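Local coordinates for protein geranylgeranyl pyrophosphate synthase (Corynebacterium glutamicum, PDB 3LK5) that probably condenses allylic and homoallylic isoprenoid diphosphates into longer prenyl diphosphates in a magnesium-dependent reaction, at residues E203-D209 / R282-L288; L197-N202 / E279-T283. All blocks are in the same frame, centred on the assembly; numbering follows the deposited sequence.

Interaction 1: residues E203-D209 / R282-L288; sequences ESVELAD and RTVLLAL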
ATOM      1  N   GLU A 203       7.055  23.607  15.810  1.00 37.47           N
ATOM      2  CA  GLU A 203       8.387  23.623  16.424  1.00 36.97           C
ATOM      3  C   GLU A 203       8.475  22.806  17.722  1.00 36.38           C
ATOM      4  O   GLU A 203       9.426  22.979  18.501  1.00 36.09           O
ATOM      5  CB  GLU A 203       8.846  25.082  16.697  1.00 36.35           C
ATOM      6  CG  GLU A 203       8.781  26.019  15.485  1.00 33.84           C
ATOM      7  CD  GLU A 203       9.095  27.475  15.840  1.00 37.53           C
ATOM      8  OE1 GLU A 203       9.427  27.753  17.014  1.00 34.05           O
ATOM      9  OE2 GLU A 203       9.027  28.332  14.939  1.00 34.77           O
ATOM     10  N   SER A 204       7.505  21.918  17.966  1.00 35.09           N
ATOM     11  CA  SER A 204       7.521  21.110  19.193  1.00 34.93           C
ATOM     12  C   SER A 204       8.647  20.070  19.156  1.00 35.44           C
ATOM     13  O   SER A 204       8.723  19.280  18.189  1.00 34.06           O
ATOM     14  CB  SER A 204       6.202  20.354  19.352  1.00 35.56           C
ATOM     15  OG  SER A 204       6.267  19.475  20.464  1.00 40.13           O
ATOM     16  N   VAL A 205       9.464  20.047  20.212  1.00 36.24           N
ATOM     17  CA  VAL A 205      10.522  19.034  20.402  1.00 37.01           C
ATOM     18  C   VAL A 205       9.851  17.679  20.639  1.00 38.30           C
ATOM     19  O   VAL A 205      10.251  16.647  20.057  1.00 36.91           O
ATOM     20  CB  VAL A 205      11.434  19.377  21.600  1.00 36.64           C
ATOM     21  CG1 VAL A 205      12.504  18.301  21.790  1.00 40.25           C
ATOM     22  CG2 VAL A 205      12.133  20.724  21.384  1.00 40.89           C
ATOM     23  N   GLU A 206       8.798  17.712  21.464  1.00 39.80           N
ATOM     24  CA  GLU A 206       8.001  16.534  21.830  1.00 41.18           C
ATOM     25  C   GLU A 206       7.408  15.840  20.624  1.00 40.20           C
ATOM     26  O   GLU A 206       7.370  14.596  20.550  1.00 40.02           O
ATOM     27  CB  GLU A 206       6.835  16.949  22.712  1.00 44.23           C
ATOM     28  CG  GLU A 206       6.760  16.214  24.020  1.00 80.69           C
ATOM     29  CD  GLU A 206       7.882  16.635  24.950  1.00 47.69           C
ATOM     30  OE1 GLU A 206       8.093  17.864  25.126  1.00 81.11           O
ATOM     31  OE2 GLU A 206       8.562  15.739  25.505  1.00 81.06           O
ATOM     32  N   LEU A 207       6.907  16.632  19.683  1.00 38.38           N
ATOM     33  CA  LEU A 207       6.280  16.031  18.525  1.00 36.86           C
ATOM     34  C   LEU A 207       7.314  15.459  17.576  1.00 34.55           C
ATOM     35  O   LEU A 207       7.091  14.410  16.975  1.00 34.91           O
ATOM     36  CB  LEU A 207       5.342  17.000  17.829  1.00 37.12           C
ATOM     37  CG  LEU A 207       4.053  17.241  18.633  1.00 36.45           C
ATOM     38  CD1 LEU A 207       3.308  18.414  18.023  1.00 37.72           C
ATOM     39  CD2 LEU A 207       3.145  15.995  18.704  1.00 37.92           C
ATOM     40  N   ALA A 208       8.447  16.147  17.436  1.00 32.68           N
ATOM     41  CA  ALA A 208       9.565  15.619  16.649  1.00 29.97           C
ATOM     42  C   ALA A 208      10.054  14.303  17.259  1.00 30.24           C
ATOM     43  O   ALA A 208      10.357  13.351  16.496  1.00 29.48           O
ATOM     44  CB  ALA A 208      10.730  16.647  16.562  1.00 29.82           C
ATOM     45  N   ASP A 209      10.112  14.234  18.598  1.00 30.31           N
ATOM     46  CA  ASP A 209      10.438  12.977  19.333  1.00 32.61           C
ATOM     47  C   ASP A 209       9.486  11.823  18.947  1.00 32.06           C
ATOM     48  O   ASP A 209       9.928  10.680  18.758  1.00 30.28           O
ATOM     49  CB  ASP A 209      10.343  13.134  20.863  1.00 33.87           C
ATOM     50  CG  ASP A 209      11.471  13.982  21.467  1.00 43.29           C
ATOM     51  OD1 ASP A 209      12.571  14.129  20.869  1.00 35.37           O
ATOM     52  OD2 ASP A 209      11.242  14.500  22.590  1.00 37.13           O
ATOM     53  N   ARG A 282      11.494  18.945   9.948  1.00 34.40           N
ATOM     54  CA  ARG A 282      11.227  19.373  11.319  1.00 34.28           C
ATOM     55  C   ARG A 282      11.887  18.468  12.373  1.00 34.04           C
ATOM     56  O   ARG A 282      11.232  17.645  13.027  1.00 34.37           O
ATOM     57  CB  ARG A 282       9.721  19.520  11.562  1.00 34.97           C
ATOM     58  CG  ARG A 282       9.128  20.625  10.729  1.00 35.23           C
ATOM     59  CD  ARG A 282       9.442  21.970  11.347  1.00 37.08           C
ATOM     60  NE  ARG A 282       9.290  23.062  10.396  1.00 35.47           N
ATOM     61  CZ  ARG A 282       9.576  24.340  10.664  1.00 38.70           C
ATOM     62  NH1 ARG A 282       9.996  24.721  11.877  1.00 35.99           N
ATOM     63  NH2 ARG A 282       9.417  25.255   9.714  1.00 36.36           N
ATOM     64  N   THR A 283      13.191  18.668  12.541  1.00 31.56           N
ATOM     65  CA  THR A 283      14.001  17.811  13.376  1.00 30.39           C
ATOM     66  C   THR A 283      14.023  18.247  14.841  1.00 29.27           C
ATOM     67  O   THR A 283      13.650  19.401  15.201  1.00 28.36           O
ATOM     68  CB  THR A 283      15.440  17.771  12.808  1.00 29.87           C
ATOM     69  OG1 THR A 283      15.977  19.107  12.764  1.00 26.87           O
ATOM     70  CG2 THR A 283      15.443  17.210  11.379  1.00 26.83           C
ATOM     71  N   VAL A 284      14.485  17.346  15.697  1.00 27.67           N
ATOM     72  CA  VAL A 284      14.806  17.713  17.068  1.00 28.15           C
ATOM     73  C   VAL A 284      15.914  18.793  17.095  1.00 28.28           C
ATOM     74  O   VAL A 284      15.828  19.734  17.894  1.00 28.21           O
ATOM     75  CB  VAL A 284      15.242  16.479  17.891  1.00 28.32           C
ATOM     76  CG1 VAL A 284      15.918  16.894  19.207  1.00 30.32           C
ATOM     77  CG2 VAL A 284      13.993  15.568  18.165  1.00 29.13           C
ATOM     78  N   LEU A 285      16.923  18.647  16.230  1.00 27.23           N
ATOM     79  CA  LEU A 285      17.983  19.672  16.075  1.00 26.38           C
ATOM     80  C   LEU A 285      17.367  21.068  15.821  1.00 27.61           C
ATOM     81  O   LEU A 285      17.692  22.062  16.522  1.00 25.82           O
ATOM     82  CB  LEU A 285      18.916  19.319  14.905  1.00 25.45           C
ATOM     83  CG  LEU A 285      20.031  20.312  14.513  1.00 27.77           C
ATOM     84  CD1 LEU A 285      21.027  20.523  15.654  1.00 24.99           C
ATOM     85  CD2 LEU A 285      20.753  19.969  13.216  1.00 25.94           C
ATOM     86  N   LEU A 286      16.501  21.153  14.808  1.00 27.73           N
ATOM     87  CA  LEU A 286      15.865  22.434  14.477  1.00 28.81           C
ATOM     88  C   LEU A 286      14.991  22.980  15.607  1.00 28.21           C
ATOM     89  O   LEU A 286      15.037  24.185  15.893  1.00 27.88           O
ATOM     90  CB  LEU A 286      15.088  22.354  13.142  1.00 29.22           C
ATOM     91  CG  LEU A 286      14.374  23.639  12.694  1.00 33.13           C
ATOM     92  CD1 LEU A 286      15.351  24.849  12.488  1.00 29.56           C
ATOM     93  CD2 LEU A 286      13.502  23.376  11.440  1.00 30.25           C
ATOM     94  N   ALA A 287      14.214  22.121  16.265  1.00 27.96           N
ATOM     95  CA  ALA A 287      13.349  22.583  17.351  1.00 28.12           C
ATOM     96  C   ALA A 287      14.162  23.156  18.517  1.00 28.48           C
ATOM     97  O   ALA A 287      13.844  24.238  19.046  1.00 28.33           O
ATOM     98  CB  ALA A 287      12.422  21.461  17.829  1.00 28.15           C
ATOM     99  N   LEU A 288      15.207  22.434  18.909  1.00 27.85           N
ATOM    100  CA  LEU A 288      16.117  22.889  19.936  1.00 28.12           C
ATOM    101  C   LEU A 288      16.889  24.152  19.500  1.00 27.90           C
ATOM    102  O   LEU A 288      17.099  25.052  20.334  1.00 27.85           O
ATOM    103  CB  LEU A 288      17.081  21.776  20.356  1.00 29.31           C
ATOM    104  CG  LEU A 288      16.521  20.530  21.088  1.00 30.25           C
ATOM    105  CD1 LEU A 288      17.606  19.430  21.148  1.00 28.99           C
ATOM    106  CD2 LEU A 288      16.033  20.879  22.496  1.00 30.36           C
TER
HETATM  107  O   HOH W   1      11.172  24.571  19.873  1.00 36.21           O
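Ala287, Val205 and Val284 bury the most area here, 63, 59 and 58 Å² of the 370 Å² total. The CA-to-CB bond of Ala287 points at segment 203-209, and Ala287 CB lies 3.4 Å from Glu203 O and 3.6 Å from Val205 CG2. So small a residue lets the backbones close in: the CA atoms of Glu203 and Ala287 are 5.2 Å apart. Val205 CG2 also meets Leu288 CD2 at 4.1 Å. One turn nearer the start of its helix, Val284 CG2 packs 3.8 Å from Ala208 CB and 3.4 Å from Asp209 OD1, a carboxylate oxygen that is salt-bridged to Arg336.

Direct polar bonding between the segments is absent; a water instead lies within hydrogen-bonding distance of both Glu203 O (2.7 Å) and Ala287 O (2.8 Å). Both helices are N-capped by hydroxyls, Leu207 N to Ser204 OG at 3.0 Å and Leu286 N to Thr283 OG1 at 2.9 Å. The short helical segments 205-209 and 284-288 run antiparallel at 176°, with axes 9.0 Å apart, so these capped starts pack side by side with the helices running off in opposite directions. Helix 329-347 touches Val205, Val284 and Leu288, while helix 236-263 receives Thr283, Val284 and Leu285.

Interaction 2: residues L197-N202 / E279-T283; sequences LESHAN and EGKRT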
ATOM      1  N   LEU A 197       3.860  18.212  10.984  1.00 31.85           N
ATOM      2  CA  LEU A 197       4.874  19.180  11.481  1.00 31.68           C
ATOM      3  C   LEU A 197       5.407  20.077  10.373  1.00 31.10           C
ATOM      4  O   LEU A 197       5.573  21.300  10.590  1.00 31.69           O
ATOM      5  CB  LEU A 197       6.021  18.468  12.218  1.00 31.83           C
ATOM      6  CG  LEU A 197       5.679  17.526  13.387  1.00 38.93           C
ATOM      7  CD1 LEU A 197       6.978  17.033  14.039  1.00 32.61           C
ATOM      8  CD2 LEU A 197       4.824  18.191  14.429  1.00 33.00           C
ATOM      9  N   GLU A 198       5.673  19.504   9.202  1.00 31.52           N
ATOM     10  CA  GLU A 198       6.217  20.266   8.083  1.00 35.77           C
ATOM     11  C   GLU A 198       5.222  21.249   7.510  1.00 38.74           C
ATOM     12  O   GLU A 198       5.594  22.360   7.133  1.00 39.02           O
ATOM     13  CB  GLU A 198       6.699  19.359   6.959  1.00 38.07           C
ATOM     14  CG  GLU A 198       8.025  18.702   7.207  1.00 56.80           C
ATOM     15  CD  GLU A 198       8.339  17.653   6.157  1.00 40.24           C
ATOM     16  OE1 GLU A 198       7.402  17.252   5.417  1.00 57.53           O
ATOM     17  OE2 GLU A 198       9.512  17.237   6.051  1.00 57.10           O
ATOM     18  N   SER A 199       3.956  20.836   7.441  1.00 39.07           N
ATOM     19  CA  SER A 199       2.927  21.653   6.844  1.00 40.34           C
ATOM     20  C   SER A 199       2.519  22.799   7.779  1.00 40.61           C
ATOM     21  O   SER A 199       2.170  23.885   7.312  1.00 41.44           O
ATOM     22  CB  SER A 199       1.720  20.779   6.449  1.00 40.77           C
ATOM     23  OG  SER A 199       1.039  20.317   7.607  1.00 47.13           O
ATOM     24  N   HIS A 200       2.570  22.555   9.088  1.00 40.20           N
ATOM     25  CA  HIS A 200       2.211  23.542  10.100  1.00 40.48           C
ATOM     26  C   HIS A 200       3.445  24.310  10.634  1.00 40.65           C
ATOM     27  O   HIS A 200       3.346  25.053  11.621  1.00 39.91           O
ATOM     28  CB  HIS A 200       1.466  22.859  11.239  1.00 41.53           C
ATOM     29  CG  HIS A 200       0.074  22.433  10.869  1.00 44.55           C
ATOM     30  ND1 HIS A 200      -0.187  21.501   9.886  1.00 43.23           N
ATOM     31  CD2 HIS A 200      -1.137  22.847  11.323  1.00 43.49           C
ATOM     32  CE1 HIS A 200      -1.496  21.347   9.761  1.00 44.57           C
ATOM     33  NE2 HIS A 200      -2.093  22.148  10.625  1.00 43.88           N
ATOM     34  N   ALA A 201       4.591  24.113   9.970  1.00 40.50           N
ATOM     35  CA  ALA A 201       5.882  24.638  10.423  1.00 40.75           C
ATOM     36  C   ALA A 201       5.906  24.604  11.952  1.00 40.81           C
ATOM     37  O   ALA A 201       6.159  25.601  12.602  1.00 40.02           O
ATOM     38  CB  ALA A 201       6.085  26.075   9.908  1.00 40.62           C
ATOM     39  N   ASN A 202       5.599  23.437  12.511  1.00 40.64           N
ATOM     40  CA  ASN A 202       5.473  23.237  13.955  1.00 40.02           C
ATOM     41  C   ASN A 202       6.849  23.019  14.625  1.00 39.75           C
ATOM     42  O   ASN A 202       7.711  22.321  14.064  1.00 40.76           O
ATOM     43  CB  ASN A 202       4.527  22.049  14.178  1.00 40.34           C
ATOM     44  CG  ASN A 202       4.282  21.743  15.632  1.00 31.25           C
ATOM     45  OD1 ASN A 202       5.205  21.375  16.376  1.00 41.80           O
ATOM     46  ND2 ASN A 202       3.011  21.806  16.038  1.00 41.24           N
ATOM     47  N   GLU A 279      15.055  21.339   2.458  1.00 46.25           N
ATOM     48  CA  GLU A 279      13.810  20.576   2.435  1.00 46.61           C
ATOM     49  C   GLU A 279      12.871  20.958   3.589  1.00 45.07           C
ATOM     50  O   GLU A 279      11.722  20.536   3.614  1.00 45.61           O
ATOM     51  CB  GLU A 279      14.136  19.073   2.502  1.00 48.58           C
ATOM     52  CG  GLU A 279      13.087  18.117   1.942  1.00 89.53           C
ATOM     53  CD  GLU A 279      13.617  17.263   0.783  1.00 51.67           C
ATOM     54  OE1 GLU A 279      14.763  16.759   0.878  1.00 89.73           O
ATOM     55  OE2 GLU A 279      12.878  17.097  -0.217  1.00 89.93           O
ATOM     56  N   GLY A 280      13.353  21.734   4.560  1.00 43.01           N
ATOM     57  CA  GLY A 280      12.527  22.093   5.726  1.00 41.02           C
ATOM     58  C   GLY A 280      12.139  20.980   6.692  1.00 39.89           C
ATOM     59  O   GLY A 280      11.039  21.011   7.267  1.00 39.93           O
ATOM     60  N   LYS A 281      13.025  19.999   6.901  1.00 38.18           N
ATOM     61  CA  LYS A 281      12.731  18.897   7.855  1.00 38.78           C
ATOM     62  C   LYS A 281      12.514  19.439   9.264  1.00 37.03           C
ATOM     63  O   LYS A 281      13.305  20.269   9.742  1.00 37.08           O
ATOM     64  CB  LYS A 281      13.874  17.868   7.896  1.00 41.35           C
ATOM     65  CG  LYS A 281      14.031  16.967   6.652  1.00 59.49           C
ATOM     66  CD  LYS A 281      13.326  15.594   6.789  1.00 46.40           C
ATOM     67  CE  LYS A 281      14.048  14.602   7.724  1.00 59.58           C
ATOM     68  NZ  LYS A 281      15.037  13.694   7.031  1.00 48.09           N
ATOM     69  N   ARG A 282      11.494  18.945   9.948  1.00 34.40           N
ATOM     70  CA  ARG A 282      11.227  19.373  11.319  1.00 34.28           C
ATOM     71  C   ARG A 282      11.887  18.468  12.373  1.00 34.04           C
ATOM     72  O   ARG A 282      11.232  17.645  13.027  1.00 34.37           O
ATOM     73  CB  ARG A 282       9.721  19.520  11.562  1.00 34.97           C
ATOM     74  CG  ARG A 282       9.128  20.625  10.729  1.00 35.23           C
ATOM     75  CD  ARG A 282       9.442  21.970  11.347  1.00 37.08           C
ATOM     76  NE  ARG A 282       9.290  23.062  10.396  1.00 35.47           N
ATOM     77  CZ  ARG A 282       9.576  24.340  10.664  1.00 38.70           C
ATOM     78  NH1 ARG A 282       9.996  24.721  11.877  1.00 35.99           N
ATOM     79  NH2 ARG A 282       9.417  25.255   9.714  1.00 36.36           N
ATOM     80  N   THR A 283      13.191  18.668  12.541  1.00 31.56           N
ATOM     81  CA  THR A 283      14.001  17.811  13.376  1.00 30.39           C
ATOM     82  C   THR A 283      14.023  18.247  14.841  1.00 29.27           C
ATOM     83  O   THR A 283      13.650  19.401  15.201  1.00 28.36           O
ATOM     84  CB  THR A 283      15.440  17.771  12.808  1.00 29.87           C
ATOM     85  OG1 THR A 283      15.977  19.107  12.764  1.00 26.87           O
ATOM     86  CG2 THR A 283      15.443  17.210  11.379  1.00 26.83           C
TER
HETATM   87  O   HOH W   2      10.199  16.713   8.777  1.00 38.81           O
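Arg282 lays its side chain across the end of helix 170-199 and the turn that follows, burying 121 Å² of its surface, far more than any other residue of the contact. Its CG sits 3.6 Å from Leu197 O and 3.9 Å from Glu198 N, and its CB is 3.9 Å from Leu197 CB. Further out, CD comes to 3.2 Å from Asn202 O. One face of the guanidinium is covered by Ala201 CB, 3.4 Å from Arg282 NH2, and by Asn202 N. None of these approaches is a hydrogen bond, and Arg282 NE is left without a polar partner in the model.

The turn that supplies this surface is closed by Asn202 N bonding to Leu197 O at 2.9 Å, and the positive phi of Ala201 (35°) accompanies the tight reversal that brings these two atoms together.

Glu198 makes the second part of the contact. Its CG lies 3.8 Å from Gly280 O, and a water donates to Glu198 OE2 (2.9 Å) while accepting from Arg282 N (2.8 Å). Gly280, at phi 67°, ends the preceding helix in a Schellman motif, which turns the chain into this loop.

Glu198 lies about 4 Å, side chain to side chain, from the Mg(2+)-binding residues Asp112 and Asp194. The arrangement therefore borders the aspartate-lined metal site characteristic of the all-helical polyprenyl synthase fold, although no metal is bound to this chain.

In the fold
The centres of interactions 1 and 2 lie 9 Å apart, on the same side of the chain's centre and about 19 Å from it. Along the chain, 197-202 ends helix 170-199 and leads directly into 203-209, the start of helix 205-231; more than seventy mainly helical residues later, 279-283 leads into helix 284-296 and overlaps 282-288 at Arg282 and Thr283. Two helix connections far apart in sequence thus lie side by side. Packing joins the contacts as well: Leu207 CB to Leu197 CD2 is 3.6 Å, and Leu286 CD2 to Lys281 O is 3.5 Å. Interaction 2 borders the Mg(2+)-binding aspartates through Glu198, and interaction 1 continues from it along the helix starts.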